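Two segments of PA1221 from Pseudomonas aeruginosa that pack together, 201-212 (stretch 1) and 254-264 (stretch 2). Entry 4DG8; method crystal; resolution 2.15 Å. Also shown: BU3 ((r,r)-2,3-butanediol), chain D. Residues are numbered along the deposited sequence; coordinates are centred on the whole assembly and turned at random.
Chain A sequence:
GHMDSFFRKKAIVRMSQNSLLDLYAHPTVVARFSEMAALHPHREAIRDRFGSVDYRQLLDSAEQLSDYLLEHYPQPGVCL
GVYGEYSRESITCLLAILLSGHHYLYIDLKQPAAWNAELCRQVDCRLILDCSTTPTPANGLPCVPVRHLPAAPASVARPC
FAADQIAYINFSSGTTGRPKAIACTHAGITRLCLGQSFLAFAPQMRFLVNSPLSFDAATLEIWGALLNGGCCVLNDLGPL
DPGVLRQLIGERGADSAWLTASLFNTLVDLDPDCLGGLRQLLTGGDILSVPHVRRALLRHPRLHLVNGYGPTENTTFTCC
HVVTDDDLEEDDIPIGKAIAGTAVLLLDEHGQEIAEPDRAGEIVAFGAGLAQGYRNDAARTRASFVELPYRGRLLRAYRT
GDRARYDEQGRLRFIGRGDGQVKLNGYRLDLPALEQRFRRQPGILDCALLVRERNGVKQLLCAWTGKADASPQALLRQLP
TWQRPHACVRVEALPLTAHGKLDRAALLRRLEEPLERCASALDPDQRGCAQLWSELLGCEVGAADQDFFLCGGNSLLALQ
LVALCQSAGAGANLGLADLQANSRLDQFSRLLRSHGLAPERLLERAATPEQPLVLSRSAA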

# COMPACT_ATOMS: atom_id res chain seq x y z
N PHE A 201 -10.07 -2.68 -18.68
CA PHE A 201 -9.74 -1.90 -19.88
C PHE A 201 -8.43 -2.25 -20.63
O PHE A 201 -8.10 -1.64 -21.64
CB PHE A 201 -9.85 -0.40 -19.57
CG PHE A 201 -11.03 -0.06 -18.69
CD1 PHE A 201 -12.33 -0.11 -19.20
CD2 PHE A 201 -10.85 0.30 -17.36
CE1 PHE A 201 -13.42 0.19 -18.39
CE2 PHE A 201 -11.94 0.62 -16.55
CZ PHE A 201 -13.22 0.57 -17.06
N ALA A 202 -7.68 -3.22 -20.11
CA ALA A 202 -6.41 -3.59 -20.73
C ALA A 202 -6.28 -5.11 -20.83
O ALA A 202 -5.84 -5.76 -19.88
CB ALA A 202 -5.23 -2.97 -19.94
N PRO A 203 -6.71 -5.69 -21.96
CA PRO A 203 -6.71 -7.15 -22.10
C PRO A 203 -5.37 -7.79 -21.70
O PRO A 203 -5.36 -8.88 -21.12
CB PRO A 203 -6.98 -7.37 -23.60
CG PRO A 203 -7.81 -6.18 -24.00
CD PRO A 203 -7.24 -5.02 -23.16
N GLN A 204 -4.26 -7.10 -21.98
CA GLN A 204 -2.93 -7.66 -21.72
C GLN A 204 -2.46 -7.46 -20.28
O GLN A 204 -1.44 -8.04 -19.87
CB GLN A 204 -1.86 -7.09 -22.67
CG GLN A 204 -2.00 -7.52 -24.12
CD GLN A 204 -0.66 -7.52 -24.83
OE1 GLN A 204 -0.17 -6.47 -25.28
NE2 GLN A 204 -0.04 -8.69 -24.93
N MET A 205 -3.18 -6.62 -19.54
CA MET A 205 -2.91 -6.44 -18.12
C MET A 205 -1.42 -6.25 -17.85
O MET A 205 -0.84 -6.97 -17.03
CB MET A 205 -3.46 -7.62 -17.30
CG MET A 205 -5.00 -7.72 -17.35
SD MET A 205 -5.73 -6.25 -16.63
CE MET A 205 -5.86 -6.74 -14.91
N ARG A 206 -0.80 -5.28 -18.52
CA ARG A 206 0.63 -5.10 -18.29
C ARG A 206 0.81 -3.97 -17.29
O ARG A 206 0.84 -2.78 -17.64
CB ARG A 206 1.35 -4.81 -19.60
CG ARG A 206 1.25 -5.97 -20.62
CD ARG A 206 1.92 -5.63 -21.94
NE ARG A 206 3.37 -5.48 -21.81
CZ ARG A 206 4.25 -6.47 -21.88
NH1 ARG A 206 3.85 -7.73 -22.07
NH2 ARG A 206 5.54 -6.22 -21.75
N PHE A 207 1.04 -4.37 -16.04
CA PHE A 207 1.04 -3.44 -14.92
C PHE A 207 2.42 -2.90 -14.66
O PHE A 207 3.38 -3.65 -14.58
CB PHE A 207 0.51 -4.10 -13.65
CG PHE A 207 -0.93 -3.88 -13.42
CD1 PHE A 207 -1.87 -4.75 -13.95
CD2 PHE A 207 -1.36 -2.77 -12.71
CE1 PHE A 207 -3.21 -4.53 -13.76
CE2 PHE A 207 -2.72 -2.55 -12.51
CZ PHE A 207 -3.63 -3.42 -13.03
N LEU A 208 2.51 -1.58 -14.54
CA LEU A 208 3.69 -0.95 -14.02
C LEU A 208 3.85 -1.42 -12.58
O LEU A 208 2.93 -1.30 -11.78
CB LEU A 208 3.51 0.57 -14.06
CG LEU A 208 4.62 1.34 -13.34
CD1 LEU A 208 5.93 1.11 -14.05
CD2 LEU A 208 4.30 2.82 -13.28
N VAL A 209 5.00 -1.99 -12.27
CA VAL A 209 5.34 -2.33 -10.90
C VAL A 209 6.36 -1.33 -10.40
O VAL A 209 7.52 -1.33 -10.82
CB VAL A 209 5.89 -3.76 -10.78
CG1 VAL A 209 6.43 -4.02 -9.34
CG2 VAL A 209 4.83 -4.77 -11.17
N ASN A 210 5.89 -0.47 -9.50
CA ASN A 210 6.59 0.70 -9.03
C ASN A 210 6.57 0.88 -7.49
O ASN A 210 7.58 1.19 -6.86
CB ASN A 210 6.11 1.95 -9.80
CG ASN A 210 6.76 3.22 -9.30
OD1 ASN A 210 7.98 3.40 -9.40
ND2 ASN A 210 5.95 4.11 -8.74
N SER A 211 5.37 0.84 -6.91
CA SER A 211 5.16 0.93 -5.47
C SER A 211 5.95 -0.12 -4.68
O SER A 211 5.83 -1.30 -4.95
CB SER A 211 3.67 0.79 -5.14
OG SER A 211 2.90 1.70 -5.89
N PRO A 212 6.77 0.32 -3.70
CA PRO A 212 7.52 -0.68 -2.93
C PRO A 212 6.59 -1.59 -2.14
O PRO A 212 5.44 -1.21 -1.88
CB PRO A 212 8.37 0.18 -1.98
CG PRO A 212 8.54 1.48 -2.73
CD PRO A 212 7.21 1.69 -3.42
N ALA A 254 4.05 -1.26 -20.81
CA ALA A 254 3.09 -1.10 -19.71
C ALA A 254 1.85 -0.37 -20.22
O ALA A 254 1.96 0.67 -20.88
CB ALA A 254 3.72 -0.35 -18.55
N ASP A 255 0.69 -0.99 -20.02
CA ASP A 255 -0.62 -0.38 -20.29
C ASP A 255 -1.51 -0.05 -19.08
O ASP A 255 -2.59 0.48 -19.24
CB ASP A 255 -1.39 -1.21 -21.33
CG ASP A 255 -1.63 -2.65 -20.86
OD1 ASP A 255 -1.72 -2.88 -19.63
OD2 ASP A 255 -1.74 -3.55 -21.73
N SER A 256 -1.09 -0.42 -17.87
CA SER A 256 -1.91 -0.27 -16.68
C SER A 256 -1.02 0.25 -15.56
O SER A 256 0.11 -0.20 -15.41
CB SER A 256 -2.51 -1.62 -16.23
OG SER A 256 -3.26 -2.25 -17.26
N ALA A 257 -1.51 1.21 -14.78
CA ALA A 257 -0.66 1.72 -13.72
C ALA A 257 -1.43 2.26 -12.54
O ALA A 257 -2.53 2.78 -12.68
CB ALA A 257 0.33 2.76 -14.26
N TRP A 258 -0.82 2.13 -11.37
CA TRP A 258 -1.22 2.87 -10.19
C TRP A 258 -0.23 4.02 -10.00
O TRP A 258 0.98 3.84 -10.11
CB TRP A 258 -1.19 1.96 -8.95
CG TRP A 258 -1.16 2.76 -7.65
CD1 TRP A 258 -0.05 3.12 -6.93
CD2 TRP A 258 -2.29 3.33 -6.97
NE1 TRP A 258 -0.43 3.85 -5.84
CE2 TRP A 258 -1.79 4.00 -5.84
CE3 TRP A 258 -3.67 3.34 -7.21
CZ2 TRP A 258 -2.63 4.67 -4.92
CZ3 TRP A 258 -4.51 4.02 -6.30
CH2 TRP A 258 -3.98 4.66 -5.17
N LEU A 259 -0.76 5.21 -9.75
CA LEU A 259 0.04 6.36 -9.39
C LEU A 259 -0.67 7.07 -8.26
O LEU A 259 -1.82 7.53 -8.42
CB LEU A 259 0.15 7.33 -10.56
CG LEU A 259 0.77 6.78 -11.84
CD1 LEU A 259 0.63 7.83 -12.93
CD2 LEU A 259 2.24 6.42 -11.62
N THR A 260 0.00 7.17 -7.12
CA THR A 260 -0.58 7.87 -6.01
C THR A 260 -0.86 9.33 -6.39
O THR A 260 -0.21 9.90 -7.28
CB THR A 260 0.28 7.79 -4.74
OG1 THR A 260 -0.51 8.21 -3.63
CG2 THR A 260 1.51 8.70 -4.85
N ALA A 261 -1.86 9.91 -5.73
CA ALA A 261 -2.36 11.24 -6.09
C ALA A 261 -1.26 12.28 -6.31
O ALA A 261 -1.26 12.96 -7.33
CB ALA A 261 -3.33 11.73 -5.04
N SER A 262 -0.33 12.42 -5.37
CA SER A 262 0.65 13.51 -5.50
C SER A 262 1.61 13.24 -6.66
O SER A 262 2.00 14.17 -7.37
CB SER A 262 1.36 13.80 -4.16
OG SER A 262 2.10 12.69 -3.72
N LEU A 263 1.92 11.96 -6.92
CA LEU A 263 2.76 11.60 -8.06
C LEU A 263 2.03 11.87 -9.39
O LEU A 263 2.59 12.42 -10.34
CB LEU A 263 3.22 10.14 -7.99
CG LEU A 263 4.14 9.66 -9.13
CD1 LEU A 263 5.37 10.59 -9.34
CD2 LEU A 263 4.59 8.20 -8.94
N PHE A 264 0.76 11.45 -9.43
CA PHE A 264 -0.13 11.78 -10.53
C PHE A 264 -0.09 13.30 -10.79
O PHE A 264 0.19 13.73 -11.89
CB PHE A 264 -1.55 11.29 -10.20
CG PHE A 264 -2.60 11.70 -11.20
CD1 PHE A 264 -2.85 10.93 -12.33
CD2 PHE A 264 -3.35 12.84 -10.99
CE1 PHE A 264 -3.83 11.30 -13.24
CE2 PHE A 264 -4.33 13.22 -11.90
CZ PHE A 264 -4.57 12.44 -13.02
O6 BU3 D . 2.10 3.96 -4.38
C3 BU3 D . 2.40 4.04 -3.04
C4 BU3 D . 1.22 4.62 -2.30
C2 BU3 D . 3.61 4.92 -2.80
O5 BU3 D . 3.27 6.25 -3.07
C1 BU3 D . 4.73 4.46 -3.64
O HOH W 1 -3.82 -4.39 -22.95
O HOH W 2 1.81 1.08 -11.26
O HOH W 3 3.32 3.22 -8.53

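The two stretches are held together chiefly through their backbones. R206 N donates to the carboxylate of D255 (N to OD1, 2.8 Å), while R206 O accepts from both D255 N (3.0 Å) and S256 N (3.1 Å), so the peptide groups flanking R206 are gripped by one short segment. Two residues on, L208 N donates to S256 O at 2.9 Å in a nearly linear bond. The bonds from S256 N to R206 O and from L208 N to S256 O bridge F207 with S256, and the strands run in the same general direction, their axes 31° apart. D255 OD1 also accepts from S256 OG (2.9 Å), and the carboxylate lies beside the A202–M205 type I turn.

Beyond L208 direct pairing gives way to water. Water 2 donates to L208 O (2.7 Å) and accepts from W258 N (2.8 Å); water 3 likewise links N210 ND2 (2.8 Å) to W258 O (2.9 Å). Further along, O6 of the butanediol, probably from the crystallisation liquor, donates to S211 OG (2.8 Å) and accepts from W258 NE1 (2.9 Å).

Apolar packing completes the contact. S256 CB sits 3.6 Å from the centroid of the F207 ring, almost on its normal, in a CH-pi contact. L208 points toward stretch 2, its CB 3.9 Å from A257 CB and its CD2 4.5 Å from L259 CD2.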